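Local coordinates for putative major capsid protein (Cafeteriavirus-dependent mavirus, PDB 6G44) that probably builds the capsid shell of the virophage, assembling as a double jelly-roll protein with three copies per capsomer, at residues 477-482 and 491-496; 329-334 and 442-447; 210-215 and 286-291; 112-117 and 220-225; 335-340 and 426-431. One frame throughout, in Å; residues are numbered along the deposited sequence.

Contact 1. Residues 477-482 and 491-496; sequences DNLTYS and DLTLYT
An antiparallel beta hairpin made of strands 464-482 and 488-492 frays at this point, where the second strand leaves the sheet of a double jelly-roll capsid protein. Leu479 and Asp491 form a hydrogen-bonded pair. Asp491 N donates to Leu479 O at 2.9 Å, nearly along the C=O axis, and Leu479 N answers to Asp491 O at 3.0 Å in an almost straight bond. One step on, Asn478 and Leu492 make a non-hydrogen-bonded pair, and the last bond, Thr493 N to Asp477 O, is weak at 3.5 Å.

Asn478 reaches both neighbouring strands. Its CB lies beside Leu492 CD2. CG swings anti to the backbone N (chi1 -176°), which brings OD1 back over the other strand to 3.1 Å from Asp491 C, so it touches that peptide without a hydrogen bond. At the other branch, ND2 donates to Thr290 O on strand 286-305. An amide suits a buried place that needs a donor for a neighbouring strand's carbonyl.

Leu479 and Thr493 supply the apolar part, their side chains crossing at about a right angle with Leu479 CG 3.6 Å from Thr493 CG2. Thr493 OG1 takes the crowded position between N and the carbonyl carbon (chi1 54°), where it has a weak hydrogen bond to Asn443 OD1, while its methyl is left for the leucine. Pro8 of the second subunit packs on Tyr481 and Asp491. Tyr481 OH meets an ordered water at 2.6 Å, in the plane of its ring, and that water donates to Asp491 O.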
# COMPACT_ATOMS: atom_id res chain seq x y z
N ASP C 477 13.96 21.43 15.53
CA ASP C 477 13.31 20.74 16.64
C ASP C 477 12.93 21.81 17.68
O ASP C 477 13.74 22.66 18.05
CB ASP C 477 14.23 19.69 17.24
CG ASP C 477 14.61 18.57 16.24
OD1 ASP C 477 13.90 18.37 15.24
OD2 ASP C 477 15.58 17.87 16.49
N ASN C 478 11.68 21.77 18.11
CA ASN C 478 11.08 22.84 18.89
C ASN C 478 9.96 22.23 19.70
O ASN C 478 9.14 21.46 19.18
CB ASN C 478 10.57 23.90 17.95
CG ASN C 478 10.02 25.10 18.66
OD1 ASN C 478 10.74 25.76 19.40
ND2 ASN C 478 8.77 25.43 18.40
N LEU C 479 9.92 22.55 20.99
CA LEU C 479 8.92 21.98 21.89
C LEU C 479 8.06 23.06 22.49
O LEU C 479 8.54 24.16 22.76
CB LEU C 479 9.57 21.23 23.02
CG LEU C 479 10.44 20.03 22.69
CD1 LEU C 479 10.88 19.32 23.97
CD2 LEU C 479 9.84 19.07 21.70
N THR C 480 6.79 22.72 22.69
CA THR C 480 5.84 23.56 23.42
C THR C 480 5.59 22.90 24.78
O THR C 480 5.42 21.67 24.90
CB THR C 480 4.56 23.72 22.59
OG1 THR C 480 4.88 24.47 21.41
CG2 THR C 480 3.47 24.48 23.39
N TYR C 481 5.58 23.74 25.82
CA TYR C 481 5.42 23.29 27.21
C TYR C 481 4.13 23.87 27.78
O TYR C 481 3.89 25.09 27.69
CB TYR C 481 6.60 23.74 28.07
CG TYR C 481 7.93 23.26 27.57
CD1 TYR C 481 8.63 23.99 26.62
CD2 TYR C 481 8.46 22.05 28.00
CE1 TYR C 481 9.85 23.54 26.14
CE2 TYR C 481 9.67 21.60 27.52
CZ TYR C 481 10.36 22.35 26.59
OH TYR C 481 11.57 21.87 26.15
N SER C 482 3.31 22.99 28.34
CA SER C 482 2.06 23.37 28.98
C SER C 482 2.24 23.20 30.49
O SER C 482 2.35 22.07 30.95
CB SER C 482 0.94 22.46 28.48
OG SER C 482 -0.27 22.66 29.22
N ASP C 491 10.19 26.59 22.99
CA ASP C 491 11.62 26.85 22.88
C ASP C 491 12.27 25.78 22.04
O ASP C 491 11.89 24.60 22.09
CB ASP C 491 12.31 26.80 24.27
CG ASP C 491 12.18 28.07 25.05
OD1 ASP C 491 12.62 29.13 24.57
OD2 ASP C 491 11.61 28.00 26.15
N LEU C 492 13.31 26.19 21.34
CA LEU C 492 14.18 25.26 20.63
C LEU C 492 14.88 24.34 21.62
O LEU C 492 15.13 24.72 22.77
CB LEU C 492 15.22 26.03 19.83
CG LEU C 492 14.73 26.98 18.75
CD1 LEU C 492 15.92 27.67 18.09
CD2 LEU C 492 13.86 26.26 17.70
N THR C 493 15.16 23.12 21.19
CA THR C 493 15.87 22.14 21.99
C THR C 493 17.34 22.27 21.63
O THR C 493 17.77 21.71 20.61
CB THR C 493 15.35 20.71 21.69
OG1 THR C 493 15.41 20.44 20.28
CG2 THR C 493 13.91 20.56 22.13
N LEU C 494 18.08 23.06 22.40
CA LEU C 494 19.49 23.35 22.12
C LEU C 494 20.41 22.88 23.23
O LEU C 494 20.08 23.00 24.42
CB LEU C 494 19.67 24.85 21.90
CG LEU C 494 18.88 25.47 20.75
CD1 LEU C 494 19.10 26.98 20.72
CD2 LEU C 494 19.25 24.83 19.42
N TYR C 495 21.58 22.37 22.83
CA TYR C 495 22.57 21.80 23.72
C TYR C 495 23.96 22.15 23.20
O TYR C 495 24.12 22.50 22.04
CB TYR C 495 22.41 20.26 23.81
CG TYR C 495 21.00 19.87 24.11
CD1 TYR C 495 20.53 19.79 25.42
CD2 TYR C 495 20.09 19.71 23.07
CE1 TYR C 495 19.18 19.50 25.66
CE2 TYR C 495 18.77 19.44 23.30
CZ TYR C 495 18.31 19.34 24.58
OH TYR C 495 16.97 19.05 24.74
N THR C 496 24.96 22.05 24.07
CA THR C 496 26.31 22.30 23.60
C THR C 496 26.77 21.14 22.72
O THR C 496 26.34 19.99 22.93
CB THR C 496 27.32 22.45 24.75
OG1 THR C 496 27.42 21.21 25.46
CG2 THR C 496 26.90 23.59 25.70
O HOH W 1 12.95 23.18 24.44

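Contact 2. Residues 329-334 and 442-447; sequences NNVPSM and ANANKS
Two backbone hydrogen bonds hold the loop 329-334 against the loop 442-447, both using Val331. Its N donates to Ala444 O at 3.0 Å, nearly along the C=O axis, and its O accepts from Asn443 N at 2.9 Å, in the carbonyl plane. Around this core the chains lie close enough for Asn330 CA to make a CH...O contact with Lys446 O at 3.3 Å. Val331 CG1 stands anti to the backbone N (chi1 -178°), leaving CG2 to meet Ala444 CB at 4.1 Å and to approach Lys446 O. A branched, compact side chain suits this place, and the small methyl of Ala442 rests on Ser333 CA at 3.9 Å.

The next shell shapes the second loop. Asn443 has a positive phi (79°), a conformation asparagine accepts readily, and its ND2 is held by Asp477 OD2. Asn445 is the centre of an inverse gamma turn, in which Lys446 N makes a weak bond to Ala444 O, so that carbonyl serves both segments. At the exposed end an ordered water lies 2.8 Å from Asn329 O and is also hydrogen-bonded to Ser447 OG. Asn330 OD1 accepts from Arg476 NE, Ser333 OG bonds to the C-terminal carboxylate of Gly520, and Ala442 O takes a hydrogen bond from Ser33 of the third subunit.

Both loops belong to the hexon-clan C-terminal region of the double jelly-roll protein, joining strand 319-328 to 334-341 and strand 425-428 to 448-457. Ser333 and Met334 both face Ile475 of strand 464-482 in a classic beta bulge.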
# COMPACT_ATOMS: atom_id res chain seq x y z
N ASN C 329 22.05 30.90 14.35
CA ASN C 329 22.61 30.88 15.73
C ASN C 329 22.72 29.47 16.34
O ASN C 329 23.26 29.30 17.45
CB ASN C 329 21.77 31.76 16.66
CG ASN C 329 21.78 33.22 16.24
OD1 ASN C 329 22.82 33.75 15.84
ND2 ASN C 329 20.64 33.88 16.34
N ASN C 330 22.20 28.46 15.64
CA ASN C 330 22.18 27.08 16.11
C ASN C 330 21.99 26.21 14.85
O ASN C 330 21.72 26.75 13.78
CB ASN C 330 21.06 26.90 17.14
CG ASN C 330 19.71 27.30 16.59
OD1 ASN C 330 19.14 26.60 15.75
ND2 ASN C 330 19.19 28.45 17.05
N VAL C 331 22.12 24.90 15.01
CA VAL C 331 22.16 23.97 13.87
C VAL C 331 20.79 23.27 13.73
O VAL C 331 20.42 22.49 14.61
CB VAL C 331 23.28 22.95 14.05
CG1 VAL C 331 23.35 22.01 12.85
CG2 VAL C 331 24.63 23.65 14.25
N PRO C 332 20.03 23.58 12.65
CA PRO C 332 18.75 22.86 12.46
C PRO C 332 18.89 21.37 12.20
O PRO C 332 19.92 20.89 11.76
CB PRO C 332 18.14 23.53 11.24
CG PRO C 332 18.77 24.89 11.19
CD PRO C 332 20.17 24.66 11.67
N SER C 333 17.79 20.68 12.44
CA SER C 333 17.66 19.26 12.17
C SER C 333 17.64 18.93 10.69
O SER C 333 18.21 17.89 10.28
CB SER C 333 16.37 18.75 12.80
OG SER C 333 16.13 17.39 12.49
N MET C 334 16.99 19.77 9.90
CA MET C 334 16.86 19.48 8.48
C MET C 334 16.73 20.77 7.70
O MET C 334 16.27 21.79 8.22
CB MET C 334 15.65 18.56 8.21
CG MET C 334 15.62 17.96 6.79
SD MET C 334 14.24 16.81 6.48
CE MET C 334 14.68 15.42 7.49
N ALA C 442 22.77 18.43 14.67
CA ALA C 442 21.41 18.88 14.88
C ALA C 442 21.20 19.21 16.35
O ALA C 442 21.57 18.43 17.24
CB ALA C 442 20.43 17.80 14.45
N ASN C 443 20.63 20.39 16.60
CA ASN C 443 20.31 20.90 17.95
C ASN C 443 21.51 21.47 18.71
O ASN C 443 21.39 21.84 19.88
CB ASN C 443 19.56 19.86 18.80
CG ASN C 443 18.23 19.50 18.20
OD1 ASN C 443 17.58 20.36 17.64
ND2 ASN C 443 17.84 18.22 18.28
N ALA C 444 22.66 21.57 18.07
CA ALA C 444 23.80 22.22 18.72
C ALA C 444 23.57 23.72 18.78
O ALA C 444 23.17 24.34 17.79
CB ALA C 444 25.08 21.95 17.97
N ASN C 445 23.89 24.33 19.92
CA ASN C 445 23.84 25.79 20.05
C ASN C 445 25.12 26.44 19.50
O ASN C 445 25.75 27.27 20.15
CB ASN C 445 23.59 26.20 21.50
CG ASN C 445 23.27 27.67 21.62
OD1 ASN C 445 22.85 28.31 20.65
ND2 ASN C 445 23.47 28.22 22.81
N LYS C 446 25.49 26.08 18.29
CA LYS C 446 26.70 26.55 17.65
C LYS C 446 26.25 27.39 16.47
O LYS C 446 25.42 26.93 15.66
CB LYS C 446 27.54 25.38 17.16
CG LYS C 446 28.78 25.81 16.41
CD LYS C 446 29.58 24.66 15.82
CE LYS C 446 30.58 25.19 14.81
NZ LYS C 446 31.55 26.16 15.43
N SER C 447 26.80 28.60 16.34
CA SER C 447 26.48 29.47 15.22
C SER C 447 27.17 28.95 13.96
O SER C 447 28.34 28.53 14.00
CB SER C 447 26.92 30.92 15.51
OG SER C 447 26.23 31.44 16.64
O HOH W 2 25.20 30.35 19.16

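Contact 3. Residues 210-215 and 286-291; sequences PTQYKN and IIYNTP
A side chain-to-backbone contact, backed by apolar packing, fastens the loop between strands 195-205 and 222-235 to the start of strand 286-305. Gln212 does most of the work. Its chain bends at chi2 (-66°), turning the amide toward the strand, and NE2 bridges two carbonyls: Pro210 O of its own loop at 2.9 Å and Asn289 O across the contact at 3.2 Å. Both oxygens lie near the amide plane, so each N-H is well aimed, although NE2 stands above the plane of either carbonyl. The other end, OE1, accepts from a water at 2.7 Å that in turn receives Asn289 N.

The loop joins two strands of one sheet, whereas strand 286-305 belongs to a second sheet of this double jelly-roll protein. Turns shape the loop: an inverse gamma turn centred on Gln212, then a type I beta turn from Gln212 to Asn215, with a cis peptide bond before Pro210. That proline presents CB to Thr290 CG2 at 3.6 Å. Thr290 CG2 lies anti to the carbonyl carbon, facing the proline, while OG1 is hydrogen-bonded to Thr480 OG1. Lys214 and Pro291 meet tip to tip, and a second water links Tyr213 OH, which donates to it, with Pro291 O.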
# COMPACT_ATOMS: atom_id res chain seq x y z
N PRO C 210 0.61 25.25 17.64
CA PRO C 210 1.21 23.97 18.06
C PRO C 210 0.37 22.73 17.72
O PRO C 210 0.50 21.70 18.41
CB PRO C 210 1.25 24.15 19.58
CG PRO C 210 -0.05 24.86 19.84
CD PRO C 210 -0.28 25.79 18.69
N THR C 211 -0.44 22.78 16.67
CA THR C 211 -1.33 21.65 16.38
C THR C 211 -0.52 20.40 16.08
O THR C 211 0.60 20.44 15.57
CB THR C 211 -2.33 21.88 15.23
OG1 THR C 211 -1.64 21.92 13.98
CG2 THR C 211 -3.18 23.14 15.45
N GLN C 212 -1.12 19.28 16.40
CA GLN C 212 -0.47 17.96 16.31
C GLN C 212 -0.81 17.28 14.98
O GLN C 212 -1.28 16.13 14.92
CB GLN C 212 -0.85 17.15 17.52
CG GLN C 212 -0.39 17.80 18.82
CD GLN C 212 1.11 17.85 18.92
OE1 GLN C 212 1.74 16.80 19.14
NE2 GLN C 212 1.71 19.04 18.76
N TYR C 213 -0.52 18.00 13.89
CA TYR C 213 -0.90 17.59 12.53
C TYR C 213 -0.09 16.41 12.01
O TYR C 213 -0.41 15.86 10.94
CB TYR C 213 -0.82 18.79 11.54
CG TYR C 213 0.56 19.38 11.45
CD1 TYR C 213 1.50 18.85 10.57
CD2 TYR C 213 0.94 20.47 12.22
CE1 TYR C 213 2.79 19.35 10.52
CE2 TYR C 213 2.21 20.99 12.16
CZ TYR C 213 3.14 20.41 11.31
OH TYR C 213 4.43 20.90 11.22
N LYS C 214 0.97 16.03 12.72
CA LYS C 214 1.74 14.85 12.33
C LYS C 214 1.19 13.58 12.97
O LYS C 214 1.65 12.48 12.62
CB LYS C 214 3.22 15.04 12.69
CG LYS C 214 3.89 16.21 11.97
CD LYS C 214 5.19 16.67 12.64
CE LYS C 214 6.25 15.59 12.78
NZ LYS C 214 6.95 15.29 11.51
N ASN C 215 0.23 13.69 13.90
CA ASN C 215 -0.31 12.59 14.67
C ASN C 215 -1.85 12.69 14.68
O ASN C 215 -2.42 12.78 15.75
CB ASN C 215 0.24 12.64 16.12
CG ASN C 215 1.76 12.54 16.18
OD1 ASN C 215 2.48 13.55 16.15
ND2 ASN C 215 2.26 11.32 16.31
N ILE C 286 3.23 19.32 30.56
CA ILE C 286 3.04 18.44 29.38
C ILE C 286 3.88 19.03 28.25
O ILE C 286 3.88 20.23 28.02
CB ILE C 286 1.56 18.33 28.97
CG1 ILE C 286 0.70 17.84 30.16
CG2 ILE C 286 1.41 17.37 27.78
CD1 ILE C 286 -0.78 18.03 29.96
N ILE C 287 4.55 18.15 27.52
CA ILE C 287 5.47 18.54 26.42
C ILE C 287 4.87 18.12 25.06
O ILE C 287 4.33 17.01 24.93
CB ILE C 287 6.83 17.85 26.61
CG1 ILE C 287 7.44 18.29 27.95
CG2 ILE C 287 7.76 18.16 25.45
CD1 ILE C 287 8.69 17.55 28.37
N TYR C 288 4.90 19.03 24.08
CA TYR C 288 4.38 18.79 22.71
C TYR C 288 5.50 19.04 21.71
O TYR C 288 6.21 20.03 21.79
CB TYR C 288 3.23 19.74 22.37
CG TYR C 288 2.06 19.61 23.30
CD1 TYR C 288 2.11 20.22 24.55
CD2 TYR C 288 0.93 18.87 22.97
CE1 TYR C 288 1.05 20.08 25.44
CE2 TYR C 288 -0.13 18.71 23.86
CZ TYR C 288 -0.04 19.32 25.09
OH TYR C 288 -1.06 19.19 25.99
N ASN C 289 5.61 18.13 20.75
CA ASN C 289 6.55 18.28 19.64
C ASN C 289 5.90 19.24 18.63
O ASN C 289 4.81 18.97 18.13
CB ASN C 289 6.79 16.90 19.00
CG ASN C 289 8.04 16.85 18.15
OD1 ASN C 289 8.63 17.85 17.86
ND2 ASN C 289 8.49 15.64 17.84
N THR C 290 6.53 20.39 18.40
CA THR C 290 5.96 21.45 17.57
C THR C 290 7.06 22.04 16.68
O THR C 290 7.53 23.15 16.91
CB THR C 290 5.29 22.56 18.44
OG1 THR C 290 6.25 23.05 19.38
CG2 THR C 290 4.11 21.99 19.17
N PRO C 291 7.47 21.29 15.64
CA PRO C 291 8.58 21.72 14.78
C PRO C 291 8.43 23.13 14.23
O PRO C 291 7.32 23.55 13.93
CB PRO C 291 8.55 20.72 13.62
CG PRO C 291 7.74 19.57 14.07
CD PRO C 291 6.85 20.02 15.18
O HOH W 3 3.76 15.94 20.70
O HOH W 4 4.82 22.74 13.21

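Contact 4. Residues 112-117 and 220-225; sequences INMNGK and VPFRNL
A type I' beta turn from Met114 to Lys117 closes the hairpin of strands 110-114 and 117-121, and it meets the start of strand 222-235, with which strand 110-114 pairs farther along. In the 220-225 segment the first residue to touch it is Phe222. Met114 lays its methyl squarely over one ring face: CE is 3.6 Å from the ring centroid, only 3° off the normal, a CH-pi contact. SD follows over the same face at 4.2 Å from the centroid, a Met-aromatic contact. Methionine suits the place because its chain, extended beyond CG, carries its sulfur and methyl across to the ring, crossing the phenyl at about a right angle.

Arg223, next in sequence, turns to other partners, among them Ser482 OG and the carbonyls of Pro283 and Lys284. Asn224 has positive phi and psi, a backbone shape asparagine tolerates well, and offers its carbonyl across the contact. Leu225 then closes the apolar patch, its CD2 3.8 Å from Met114 SD, while Phe488 of strand 488-492 packs on both side chains.

Within the turn, Asn115 and Gly116 occupy the two central positions with positive phi, the sequence pair that favours type I'; having no CB, the glycine avoids crowding the carbonyl before it. Gly116 N also reaches back to Asn113 OD1 at 2.9 Å, on a lone pair, an Asx motif. Asn115 OD1 accepts from Thr227 N, and ND2 donates to Gly486 O as well as across to Asn224 O, at 3.0 Å with that oxygen in the plane of the amide.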
# COMPACT_ATOMS: atom_id res chain seq x y z
N ILE C 112 -2.12 31.31 16.67
CA ILE C 112 -2.88 30.61 17.69
C ILE C 112 -2.47 31.16 19.06
O ILE C 112 -1.29 31.33 19.33
CB ILE C 112 -2.68 29.08 17.59
CG1 ILE C 112 -3.24 28.59 16.25
CG2 ILE C 112 -3.38 28.38 18.77
CD1 ILE C 112 -3.09 27.09 15.99
N ASN C 113 -3.48 31.48 19.87
CA ASN C 113 -3.30 31.94 21.25
C ASN C 113 -3.83 30.86 22.18
O ASN C 113 -5.01 30.51 22.13
CB ASN C 113 -4.04 33.26 21.43
CG ASN C 113 -3.86 33.86 22.82
OD1 ASN C 113 -3.78 33.17 23.82
ND2 ASN C 113 -3.85 35.19 22.87
N MET C 114 -2.94 30.32 23.00
CA MET C 114 -3.32 29.45 24.11
C MET C 114 -2.91 30.13 25.42
O MET C 114 -1.73 30.30 25.70
CB MET C 114 -2.68 28.07 23.96
CG MET C 114 -3.21 27.32 22.76
SD MET C 114 -2.51 25.64 22.75
CE MET C 114 -3.39 24.95 21.33
N ASN C 115 -3.92 30.45 26.23
CA ASN C 115 -3.68 31.08 27.57
C ASN C 115 -2.71 32.26 27.55
O ASN C 115 -1.86 32.43 28.45
CB ASN C 115 -3.29 30.00 28.59
CG ASN C 115 -4.43 29.02 28.84
OD1 ASN C 115 -5.58 29.28 28.47
ND2 ASN C 115 -4.09 27.84 29.38
N GLY C 116 -2.83 33.08 26.52
CA GLY C 116 -1.99 34.25 26.36
C GLY C 116 -0.70 34.08 25.57
O GLY C 116 -0.07 35.09 25.26
N LYS C 117 -0.26 32.85 25.32
CA LYS C 117 0.94 32.59 24.52
C LYS C 117 0.54 32.50 23.07
O LYS C 117 -0.36 31.72 22.74
CB LYS C 117 1.60 31.29 24.95
CG LYS C 117 2.68 30.76 24.01
CD LYS C 117 3.87 31.70 23.96
CE LYS C 117 4.98 31.06 23.13
NZ LYS C 117 6.14 31.97 22.90
N VAL C 220 -1.83 13.96 21.22
CA VAL C 220 -1.89 14.34 22.65
C VAL C 220 -2.85 15.55 22.78
O VAL C 220 -2.69 16.54 22.06
CB VAL C 220 -0.51 14.67 23.18
CG1 VAL C 220 -0.59 15.07 24.64
CG2 VAL C 220 0.40 13.44 23.04
N PRO C 221 -3.84 15.48 23.69
CA PRO C 221 -4.76 16.59 23.92
C PRO C 221 -4.10 17.81 24.55
O PRO C 221 -3.08 17.69 25.23
CB PRO C 221 -5.77 15.99 24.92
CG PRO C 221 -5.60 14.53 24.85
CD PRO C 221 -4.17 14.32 24.53
N PHE C 222 -4.70 18.97 24.29
CA PHE C 222 -4.41 20.19 25.05
C PHE C 222 -5.28 20.27 26.31
O PHE C 222 -6.35 19.69 26.34
CB PHE C 222 -4.59 21.41 24.15
CG PHE C 222 -3.57 21.47 23.06
CD1 PHE C 222 -2.25 21.80 23.38
CD2 PHE C 222 -3.90 21.17 21.74
CE1 PHE C 222 -1.29 21.83 22.40
CE2 PHE C 222 -2.91 21.21 20.76
CZ PHE C 222 -1.63 21.53 21.11
N ARG C 223 -4.80 20.99 27.31
CA ARG C 223 -5.40 21.05 28.65
C ARG C 223 -5.78 22.51 29.00
O ARG C 223 -4.93 23.39 28.95
CB ARG C 223 -4.38 20.50 29.68
CG ARG C 223 -4.79 20.59 31.17
CD ARG C 223 -3.71 20.24 32.15
NE ARG C 223 -2.42 20.92 31.90
CZ ARG C 223 -1.29 20.59 32.47
NH1 ARG C 223 -1.26 19.64 33.41
NH2 ARG C 223 -0.16 21.20 32.13
N ASN C 224 -7.03 22.70 29.39
CA ASN C 224 -7.48 23.93 30.08
C ASN C 224 -7.18 25.18 29.28
O ASN C 224 -6.55 26.11 29.77
CB ASN C 224 -6.84 24.00 31.49
CG ASN C 224 -7.26 22.86 32.39
OD1 ASN C 224 -8.31 22.23 32.19
ND2 ASN C 224 -6.44 22.61 33.44
N LEU C 225 -7.66 25.20 28.04
CA LEU C 225 -7.51 26.35 27.15
C LEU C 225 -8.50 27.46 27.47
O LEU C 225 -9.49 27.71 26.81
CB LEU C 225 -7.59 25.91 25.69
CG LEU C 225 -6.58 24.86 25.26
CD1 LEU C 225 -6.79 24.58 23.76
CD2 LEU C 225 -5.13 25.24 25.51

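Contact 5. Residues 335-340 and 426-431; sequences FAVMVS and IFFRPS
Strands 334-341 and 425-428 are antiparallel neighbours in one sheet, their short axes 4.7 Å apart at closest approach. Two hydrogen-bonded pairs, Phe335 with Phe428 and Val337 with Ile426, flank the non-hydrogen-bonded pair Ala336 with Phe427. Phe335 N donates to Phe428 O at 2.8 Å, nearly along the C=O axis, and Ile426 N donates to Val337 O at 2.9 Å in the carbonyl plane. Between them, Ala336 CA and Phe427 CA each add a CH...O contact to a carbonyl opposite.

The face bearing Phe335, Val337, Ile426 and Phe428 is wholly apolar. Phe428 takes the crowded first torsion (chi1 74°), which leans its ring over to the other strand. There Phe335 CB sits over one face, 3.8 Å from the centroid, while Val337 CG2 touches the ring edge at 3.8 Å from Phe428 CE2. The two phenyl rings are nearly parallel but slid apart, barely overlapping. On the opposite face, small Ala336 leaves room for Phe427, with CB 3.8 Å from CE1, and for Leu129 of helix 123-130.

Val337, Ile426 and Phe428 pack on Ile356, Leu359 and Ile361 of strand 355-363, the sheet-on-sheet interior of a jelly roll.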
# COMPACT_ATOMS: atom_id res chain seq x y z
N PHE C 335 17.12 20.71 6.43
CA PHE C 335 16.96 21.76 5.47
C PHE C 335 16.17 21.26 4.28
O PHE C 335 16.17 20.06 3.99
CB PHE C 335 18.34 22.25 4.97
CG PHE C 335 19.17 22.86 6.06
CD1 PHE C 335 19.01 24.21 6.33
CD2 PHE C 335 20.05 22.10 6.80
CE1 PHE C 335 19.73 24.81 7.33
CE2 PHE C 335 20.80 22.72 7.82
CZ PHE C 335 20.62 24.07 8.06
N ALA C 336 15.52 22.18 3.59
CA ALA C 336 14.81 21.86 2.34
C ALA C 336 15.16 22.92 1.30
O ALA C 336 15.08 24.13 1.60
CB ALA C 336 13.31 21.77 2.54
N VAL C 337 15.51 22.49 0.11
CA VAL C 337 15.87 23.38 -1.00
C VAL C 337 14.86 23.18 -2.11
O VAL C 337 14.59 22.04 -2.53
CB VAL C 337 17.28 23.05 -1.52
CG1 VAL C 337 17.67 24.00 -2.65
CG2 VAL C 337 18.29 23.10 -0.40
N MET C 338 14.33 24.29 -2.63
CA MET C 338 13.44 24.22 -3.77
C MET C 338 13.59 25.49 -4.58
O MET C 338 13.91 26.54 -4.02
CB MET C 338 11.99 23.96 -3.33
CG MET C 338 11.13 25.08 -2.84
SD MET C 338 9.39 24.52 -2.62
CE MET C 338 9.52 23.78 -1.02
N VAL C 339 13.36 25.39 -5.88
CA VAL C 339 13.41 26.53 -6.79
C VAL C 339 12.03 26.66 -7.42
O VAL C 339 11.64 25.79 -8.19
CB VAL C 339 14.50 26.33 -7.84
CG1 VAL C 339 14.51 27.51 -8.83
CG2 VAL C 339 15.87 26.17 -7.20
N SER C 340 11.29 27.73 -7.10
CA SER C 340 9.88 27.87 -7.46
C SER C 340 9.71 28.88 -8.60
O SER C 340 10.39 29.91 -8.61
CB SER C 340 9.04 28.33 -6.26
OG SER C 340 8.88 27.30 -5.29
N ILE C 426 14.67 19.16 -2.30
CA ILE C 426 15.78 18.38 -1.75
C ILE C 426 15.85 18.58 -0.24
O ILE C 426 16.17 19.68 0.23
CB ILE C 426 17.13 18.68 -2.41
CG1 ILE C 426 17.07 18.40 -3.92
CG2 ILE C 426 18.24 17.84 -1.77
CD1 ILE C 426 18.22 19.00 -4.71
N PHE C 427 15.57 17.54 0.52
CA PHE C 427 15.67 17.52 1.96
C PHE C 427 17.03 16.98 2.34
O PHE C 427 17.43 15.91 1.83
CB PHE C 427 14.58 16.64 2.59
CG PHE C 427 13.19 17.17 2.41
CD1 PHE C 427 12.68 18.14 3.26
CD2 PHE C 427 12.34 16.69 1.39
CE1 PHE C 427 11.38 18.60 3.12
CE2 PHE C 427 11.04 17.15 1.27
CZ PHE C 427 10.57 18.13 2.12
N PHE C 428 17.80 17.70 3.17
CA PHE C 428 19.09 17.19 3.68
C PHE C 428 19.31 17.62 5.12
O PHE C 428 18.79 18.66 5.55
CB PHE C 428 20.28 17.61 2.78
CG PHE C 428 20.67 19.07 2.89
CD1 PHE C 428 21.62 19.48 3.81
CD2 PHE C 428 20.13 20.03 2.03
CE1 PHE C 428 21.96 20.82 3.93
CE2 PHE C 428 20.50 21.35 2.12
CZ PHE C 428 21.42 21.76 3.08
N ARG C 429 20.00 16.77 5.87
CA ARG C 429 20.30 16.99 7.29
C ARG C 429 21.76 17.41 7.42
O ARG C 429 22.58 17.09 6.55
CB ARG C 429 20.09 15.69 8.06
CG ARG C 429 18.69 15.11 7.99
CD ARG C 429 18.66 13.80 8.71
NE ARG C 429 17.36 13.14 8.65
CZ ARG C 429 16.36 13.32 9.49
NH1 ARG C 429 16.48 14.13 10.53
NH2 ARG C 429 15.24 12.63 9.35
N PRO C 430 22.14 18.05 8.52
CA PRO C 430 23.57 18.37 8.70
C PRO C 430 24.46 17.12 8.68
O PRO C 430 25.59 17.16 8.16
CB PRO C 430 23.61 19.11 10.04
CG PRO C 430 22.31 18.89 10.68
CD PRO C 430 21.31 18.59 9.61
N SER C 431 23.95 15.99 9.16
CA SER C 431 24.69 14.73 9.11
C SER C 431 24.93 14.22 7.69
O SER C 431 25.90 13.52 7.44
CB SER C 431 24.03 13.68 9.99
OG SER C 431 22.66 13.47 9.67

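From the N terminus, contact 4 opens first at 112-117, and contact 3 opens at 210-215 before contact 4 closes at 220-225; the two therefore cross, and Tyr288 OH to Pro221 O joins them. Contact 3 closes at 286-291, bringing strand 286-305 to the loops of the first half of the chain. Contact 2 then opens at 329-334 and closes at 442-447, enclosing contact 5 entirely, and Pro430 of contact 5 packs on Pro332 and Ser333 of contact 2. Contact 1 comes last, a short local hairpin. Its strand 464-482 pairs with both 286-305 and 334-341. Asp477 bonds to Asn443 of contact 2, and Ser482 OG to Arg223 of contact 4 ties this sheet to that of strand 222-235.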